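Long-range contacts in OBCA, Oxalate Biosynthetic Component A (Burkholderia glumae, PDB 4NNB), which belongs to a family of TIM-barrel enzymes and binds a magnesium ion and an oxaloacetate ion at a shared site: residues A287-R293 against Y324-F330; L331-F335 against Y362-L366. All coordinates share one frame; numbering follows the deposited sequence.

Both contacts use helix 328-341, one of the helices packed round the outside of the TIM barrel, and they show how chemistry changes along a single element. Contact 1 joins the start of that helix, and the loop leading into it, to 287-293 beside the ligand pocket; it is partly buried and largely polar, with an arginine gripped by carbonyl groups. Contact 2, one turn further along, sets the same helix against 362-366, is mostly buried, and is built round aromatic and aliphatic side chains with a salt bridge at its margin. The centres of contact 1 and contact 2 lie about 12 Å apart. Q334 of the second contact bridges to the first, probably hydrogen-bonding to R293 NH1 and R292 O.

Contact 1 of 2, residues A287-R293 against Y324-F330; sequences ARSKLRR and YDNAPDF. With OAA (oxaloacetate ion), chain C.
Beside the pocket of the oxaloacetate ion, two barrel loops are clasped together where R292 of 287-293 reaches across F330 and into the backbone of 324-330. A bend at chi3 (71°) turns the guanidinium so that NH1 meets A287 O of its own segment as well as 324-330. The phenyl group lies nearly parallel over one guanidinium face, with F330 CZ 3.3 Å above that plane and off its centre. The group is also gripped round its periphery: R292 NH1 donates to D325 O at 3.0 Å and to A287 O, both close to the guanidinium plane. R292 NH2 gives a more bent bond to N326 OD1 at 2.8 Å. With T278 O accepting from NE, the rotation of the buried arginine is fixed.

The two loops follow strands 273-276 and 308-311, neighbours in the TIM barrel, and Y324 belongs to the ligand pocket: its OH stands 2.9 Å from O5 of the ion. The same ring is nearly perpendicular to the R292 guanidinium. A287 O also accepts from a water that in turn takes the N-H of A327, the N-cap residue of helix 328-341, and it packs over the centre of the F330 ring, 3.5 Å above its plane. On the exposed flank, R288 NH1 forms a salt bridge with D329 OD2 at 2.8 Å, with the planes of the two flat groups only 16° apart.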
loop_
_atom_site.group_PDB
_atom_site.type_symbol
_atom_site.label_atom_id
_atom_site.label_comp_id
_atom_site.label_asym_id
_atom_site.label_seq_id
_atom_site.Cartn_x
_atom_site.Cartn_y
_atom_site.Cartn_z
ATOM N N ALA A 287 2.567 -6.465 -21.152
ATOM C CA ALA A 287 1.795 -7.542 -20.524
ATOM C C ALA A 287 2.161 -8.955 -20.967
ATOM O O ALA A 287 1.828 -9.916 -20.279
ATOM C CB ALA A 287 0.302 -7.298 -20.696
ATOM N N ARG A 288 2.832 -9.093 -22.112
ATOM C CA ARG A 288 3.270 -10.416 -22.565
ATOM C C ARG A 288 4.787 -10.584 -22.500
ATOM O O ARG A 288 5.321 -11.647 -22.835
ATOM C CB ARG A 288 2.784 -10.708 -23.992
ATOM C CG ARG A 288 1.829 -9.674 -24.569
ATOM C CD ARG A 288 1.393 -10.037 -26.009
ATOM N NE ARG A 288 2.522 -10.276 -26.912
ATOM C CZ ARG A 288 2.955 -11.485 -27.264
ATOM N NH1 ARG A 288 2.349 -12.567 -26.792
ATOM N NH2 ARG A 288 3.990 -11.617 -28.085
ATOM N N SER A 289 5.472 -9.536 -22.057
ATOM C CA SER A 289 6.931 -9.527 -22.008
ATOM C C SER A 289 7.539 -10.573 -21.068
ATOM O O SER A 289 7.011 -10.847 -19.975
ATOM C CB SER A 289 7.420 -8.146 -21.601
ATOM O OG SER A 289 8.820 -8.146 -21.442
ATOM N N LYS A 290 8.665 -11.139 -21.496
ATOM C CA LYS A 290 9.391 -12.112 -20.690
ATOM C C LYS A 290 9.986 -11.445 -19.444
ATOM O O LYS A 290 10.404 -12.128 -18.515
ATOM C CB LYS A 290 10.484 -12.794 -21.520
ATOM C CG LYS A 290 11.602 -11.863 -21.966
ATOM C CD LYS A 290 12.603 -12.575 -22.892
ATOM C CE LYS A 290 13.150 -13.866 -22.273
ATOM N NZ LYS A 290 14.367 -14.406 -22.974
ATOM N N LEU A 291 10.023 -10.114 -19.432
ATOM C CA LEU A 291 10.413 -9.381 -18.228
ATOM C C LEU A 291 9.571 -9.838 -17.022
ATOM O O LEU A 291 10.062 -9.869 -15.888
ATOM C CB LEU A 291 10.300 -7.862 -18.452
ATOM C CG LEU A 291 10.714 -6.957 -17.282
ATOM C CD1 LEU A 291 12.180 -7.194 -16.887
ATOM C CD2 LEU A 291 10.467 -5.489 -17.596
ATOM N N ARG A 292 8.328 -10.252 -17.281
ATOM C CA ARG A 292 7.413 -10.660 -16.217
ATOM C C ARG A 292 7.783 -11.980 -15.548
ATOM O O ARG A 292 7.152 -12.371 -14.571
ATOM C CB ARG A 292 5.968 -10.692 -16.724
ATOM C CG ARG A 292 5.466 -9.329 -17.202
ATOM C CD ARG A 292 3.997 -9.379 -17.597
ATOM N NE ARG A 292 3.142 -9.528 -16.417
ATOM C CZ ARG A 292 1.816 -9.596 -16.455
ATOM N NH1 ARG A 292 1.174 -9.540 -17.623
ATOM N NH2 ARG A 292 1.132 -9.710 -15.325
ATOM N N ARG A 293 8.801 -12.664 -16.071
ATOM C CA ARG A 293 9.385 -13.819 -15.385
ATOM C C ARG A 293 10.918 -13.748 -15.300
ATOM O O ARG A 293 11.540 -14.636 -14.735
ATOM C CB ARG A 293 8.960 -15.144 -16.063
ATOM C CG ARG A 293 9.229 -15.187 -17.569
ATOM C CD ARG A 293 8.669 -16.455 -18.226
ATOM N NE ARG A 293 8.757 -16.363 -19.682
ATOM C CZ ARG A 293 7.852 -15.777 -20.461
ATOM N NH1 ARG A 293 6.753 -15.241 -19.937
ATOM N NH2 ARG A 293 8.045 -15.731 -21.775
ATOM N N TYR A 324 -3.992 -4.437 -16.189
ATOM C CA TYR A 324 -3.056 -5.074 -17.122
ATOM C C TYR A 324 -3.571 -6.445 -17.543
ATOM O O TYR A 324 -4.236 -7.151 -16.772
ATOM C CB TYR A 324 -1.651 -5.217 -16.506
ATOM C CG TYR A 324 -1.678 -5.875 -15.152
ATOM C CD1 TYR A 324 -2.022 -5.147 -14.021
ATOM C CD2 TYR A 324 -1.380 -7.225 -14.999
ATOM C CE1 TYR A 324 -2.071 -5.735 -12.775
ATOM C CE2 TYR A 324 -1.427 -7.825 -13.742
ATOM C CZ TYR A 324 -1.775 -7.060 -12.639
ATOM O OH TYR A 324 -1.833 -7.610 -11.381
ATOM N N ASP A 325 -3.238 -6.823 -18.768
ATOM C CA ASP A 325 -3.689 -8.099 -19.323
ATOM C C ASP A 325 -2.845 -9.252 -18.802
ATOM O O ASP A 325 -1.692 -9.078 -18.390
ATOM C CB ASP A 325 -3.617 -8.057 -20.858
ATOM C CG ASP A 325 -4.444 -9.167 -21.529
ATOM O OD1 ASP A 325 -5.275 -9.819 -20.864
ATOM O OD2 ASP A 325 -4.260 -9.367 -22.738
ATOM N N ASN A 326 -3.450 -10.430 -18.803
ATOM C CA ASN A 326 -2.729 -11.670 -18.644
ATOM C C ASN A 326 -3.318 -12.634 -19.658
ATOM O O ASN A 326 -4.271 -13.339 -19.357
ATOM C CB ASN A 326 -2.881 -12.212 -17.220
ATOM C CG ASN A 326 -2.332 -11.243 -16.162
ATOM O OD1 ASN A 326 -1.133 -11.237 -15.869
ATOM N ND2 ASN A 326 -3.209 -10.410 -15.610
ATOM N N ALA A 327 -2.766 -12.634 -20.867
ATOM C CA ALA A 327 -3.338 -13.414 -21.975
ATOM C C ALA A 327 -3.017 -14.916 -21.856
ATOM O O ALA A 327 -2.047 -15.292 -21.183
ATOM C CB ALA A 327 -2.835 -12.868 -23.287
ATOM N N PRO A 328 -3.819 -15.780 -22.520
ATOM C CA PRO A 328 -3.550 -17.223 -22.479
ATOM C C PRO A 328 -2.141 -17.631 -22.948
ATOM O O PRO A 328 -1.571 -18.519 -22.322
ATOM C CB PRO A 328 -4.614 -17.798 -23.421
ATOM C CG PRO A 328 -5.741 -16.810 -23.349
ATOM C CD PRO A 328 -5.063 -15.478 -23.260
ATOM N N ASP A 329 -1.601 -17.026 -24.006
ATOM C CA ASP A 329 -0.256 -17.402 -24.465
ATOM C C ASP A 329 0.827 -17.004 -23.459
ATOM O O ASP A 329 1.736 -17.789 -23.144
ATOM C CB ASP A 329 0.060 -16.863 -25.877
ATOM C CG ASP A 329 -0.005 -15.348 -25.972
ATOM O OD1 ASP A 329 -0.687 -14.695 -25.152
ATOM O OD2 ASP A 329 0.613 -14.795 -26.898
ATOM N N PHE A 330 0.715 -15.788 -22.942
ATOM C CA PHE A 330 1.580 -15.353 -21.853
ATOM C C PHE A 330 1.510 -16.309 -20.656
ATOM O O PHE A 330 2.542 -16.721 -20.114
ATOM C CB PHE A 330 1.184 -13.956 -21.411
ATOM C CG PHE A 330 1.806 -13.542 -20.111
ATOM C CD1 PHE A 330 3.176 -13.346 -20.018
ATOM C CD2 PHE A 330 1.022 -13.353 -18.980
ATOM C CE1 PHE A 330 3.760 -12.952 -18.818
ATOM C CE2 PHE A 330 1.600 -12.957 -17.776
ATOM C CZ PHE A 330 2.966 -12.753 -17.699
HETATM O O1 OAA C . 0.693 -9.601 -8.814
HETATM O O2 OAA C . 1.545 -8.237 -7.212
HETATM O O4 OAA C . -1.746 -4.198 -7.768
HETATM O O5 OAA C . -1.326 -5.215 -9.787
HETATM O O3 OAA C . 0.387 -5.820 -6.803
HETATM C C1 OAA C . 0.630 -8.502 -8.105
HETATM C C2 OAA C . -0.527 -7.557 -8.345
HETATM C C3 OAA C . -0.360 -6.152 -7.813
HETATM C C4 OAA C . -1.177 -5.127 -8.495
HETATM O O HOH W 1 -0.591 -11.056 -21.301
#

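Contact 2 of 2, residues L331-F335 against Y362-L366; sequences LDAQF and YRDRL
F335 forms the apolar centre of this contact, its ring held between two helices on the outside of the TIM barrel: helix 328-341, which follows strand 308-311, and helix 363-368, which comes before strand 373-378. R365 CB covers one face of the phenyl group, a CH-pi contact 3.9 Å from the ring centroid and close to the ring normal. L366 comes from another direction, with its CD2 in the plane of the ring and 3.6 Å from F335 CE1. Y362, the N-cap residue of helix 363-368, joins the cluster. Its ring is almost parallel to that of F335, the planes 19° apart, but the two are slid so far past each other that the faces barely overlap, and the touching is done by F335 CE2 and Y362 CD2 at 3.6 Å.

Farther along, L331 meets the phenol end of the same tyrosine: L331 CD1 lies 3.3 Å from Y362 OH and also packs on Y362 CZ, while L331 CB nears Y362 CE2. L311 of strand 308-311 touches both L331 and F335, tying the cluster to the barrel wall.

Beyond the rings the contact turns polar. R365 runs extended from CG to NE, its CD still against the F335 ring, and carries the guanidinium out to D332, whose carboxylate, with CG anti to the backbone N (chi1 180°), is brought to meet it. A water bridges the same pair, accepting from R365 NE at 2.6 Å and lying within hydrogen-bonding distance of D332 O, to which it probably donates. In the salt bridge, R365 NH2 donates to D332 OD1 at 2.6 Å, meeting the carboxylate on its anti side and 26° out of its plane.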
loop_
_atom_site.group_PDB
_atom_site.type_symbol
_atom_site.label_atom_id
_atom_site.label_comp_id
_atom_site.label_asym_id
_atom_site.label_seq_id
_atom_site.Cartn_x
_atom_site.Cartn_y
_atom_site.Cartn_z
ATOM N N LEU A 331 0.298 -16.666 -20.247
ATOM C CA LEU A 331 0.129 -17.539 -19.085
ATOM C C LEU A 331 0.706 -18.935 -19.301
ATOM O O LEU A 331 1.276 -19.533 -18.376
ATOM C CB LEU A 331 -1.338 -17.598 -18.650
ATOM C CG LEU A 331 -1.819 -16.287 -18.019
ATOM C CD1 LEU A 331 -3.350 -16.212 -17.976
ATOM C CD2 LEU A 331 -1.225 -16.134 -16.617
ATOM N N ASP A 332 0.584 -19.452 -20.520
ATOM C CA ASP A 332 1.205 -20.739 -20.856
ATOM C C ASP A 332 2.710 -20.685 -20.597
ATOM O O ASP A 332 3.291 -21.617 -20.016
ATOM C CB ASP A 332 0.924 -21.124 -22.314
ATOM C CG ASP A 332 1.553 -22.459 -22.702
ATOM O OD1 ASP A 332 1.174 -23.492 -22.115
ATOM O OD2 ASP A 332 2.426 -22.482 -23.596
ATOM N N ALA A 333 3.327 -19.586 -21.019
ATOM C CA ALA A 333 4.754 -19.356 -20.817
ATOM C C ALA A 333 5.112 -19.197 -19.325
ATOM O O ALA A 333 6.108 -19.767 -18.859
ATOM C CB ALA A 333 5.209 -18.131 -21.616
ATOM N N GLN A 334 4.327 -18.405 -18.590
ATOM C CA GLN A 334 4.523 -18.273 -17.138
ATOM C C GLN A 334 4.515 -19.622 -16.440
ATOM O O GLN A 334 5.475 -19.971 -15.742
ATOM C CB GLN A 334 3.447 -17.372 -16.498
ATOM C CG GLN A 334 3.545 -15.906 -16.883
ATOM C CD GLN A 334 4.862 -15.233 -16.465
ATOM O OE1 GLN A 334 5.857 -15.289 -17.191
ATOM N NE2 GLN A 334 4.856 -14.563 -15.305
ATOM N N PHE A 335 3.428 -20.372 -16.606
ATOM C CA PHE A 335 3.302 -21.658 -15.928
ATOM C C PHE A 335 4.467 -22.581 -16.273
ATOM O O PHE A 335 5.024 -23.223 -15.378
ATOM C CB PHE A 335 1.968 -22.345 -16.249
ATOM C CG PHE A 335 0.817 -21.906 -15.372
ATOM C CD1 PHE A 335 0.720 -22.347 -14.069
ATOM C CD2 PHE A 335 -0.187 -21.082 -15.875
ATOM C CE1 PHE A 335 -0.344 -21.957 -13.254
ATOM C CE2 PHE A 335 -1.258 -20.692 -15.075
ATOM C CZ PHE A 335 -1.333 -21.128 -13.756
ATOM N N TYR A 362 -7.100 -23.607 -16.116
ATOM C CA TYR A 362 -5.743 -23.603 -15.585
ATOM C C TYR A 362 -5.552 -24.551 -14.414
ATOM O O TYR A 362 -4.488 -24.570 -13.799
ATOM C CB TYR A 362 -5.326 -22.186 -15.186
ATOM C CG TYR A 362 -5.282 -21.214 -16.346
ATOM C CD1 TYR A 362 -6.346 -20.356 -16.598
ATOM C CD2 TYR A 362 -4.175 -21.143 -17.183
ATOM C CE1 TYR A 362 -6.315 -19.455 -17.657
ATOM C CE2 TYR A 362 -4.137 -20.242 -18.251
ATOM C CZ TYR A 362 -5.208 -19.413 -18.481
ATOM O OH TYR A 362 -5.179 -18.519 -19.535
ATOM N N ARG A 363 -6.564 -25.357 -14.118
ATOM C CA ARG A 363 -6.519 -26.176 -12.904
ATOM C C ARG A 363 -5.376 -27.179 -12.919
ATOM O O ARG A 363 -4.631 -27.293 -11.941
ATOM C CB ARG A 363 -7.862 -26.871 -12.654
ATOM C CG ARG A 363 -7.842 -27.877 -11.516
ATOM C CD ARG A 363 -9.246 -28.387 -11.218
ATOM N NE ARG A 363 -9.282 -29.198 -10.000
ATOM C CZ ARG A 363 -9.047 -30.507 -9.962
ATOM N NH1 ARG A 363 -8.752 -31.166 -11.079
ATOM N NH2 ARG A 363 -9.106 -31.157 -8.804
ATOM N N ASP A 364 -5.218 -27.900 -14.022
ATOM C CA ASP A 364 -4.155 -28.904 -14.090
ATOM C C ASP A 364 -2.764 -28.270 -14.020
ATOM O O ASP A 364 -1.852 -28.840 -13.420
ATOM C CB ASP A 364 -4.280 -29.770 -15.355
ATOM C CG ASP A 364 -5.405 -30.791 -15.263
ATOM O OD1 ASP A 364 -6.036 -30.912 -14.191
ATOM O OD2 ASP A 364 -5.648 -31.485 -16.271
ATOM N N ARG A 365 -2.603 -27.096 -14.633
ATOM C CA ARG A 365 -1.320 -26.383 -14.584
ATOM C C ARG A 365 -0.989 -25.944 -13.156
ATOM O O ARG A 365 0.162 -26.016 -12.729
ATOM C CB ARG A 365 -1.314 -25.169 -15.535
ATOM C CG ARG A 365 -0.944 -25.504 -17.002
ATOM C CD ARG A 365 -1.187 -24.298 -17.901
ATOM N NE ARG A 365 -0.645 -24.453 -19.261
ATOM C CZ ARG A 365 -1.298 -25.032 -20.266
ATOM N NH1 ARG A 365 -2.516 -25.538 -20.084
ATOM N NH2 ARG A 365 -0.734 -25.108 -21.462
ATOM N N LEU A 366 -2.004 -25.497 -12.424
ATOM C CA LEU A 366 -1.823 -25.107 -11.024
ATOM C C LEU A 366 -1.475 -26.316 -10.164
ATOM O O LEU A 366 -0.705 -26.213 -9.205
ATOM C CB LEU A 366 -3.085 -24.413 -10.497
ATOM C CG LEU A 366 -3.209 -22.945 -10.921
ATOM C CD1 LEU A 366 -4.626 -22.463 -10.737
ATOM C CD2 LEU A 366 -2.224 -22.079 -10.140
HETATM O O HOH W 2 1.955 -24.193 -19.258
#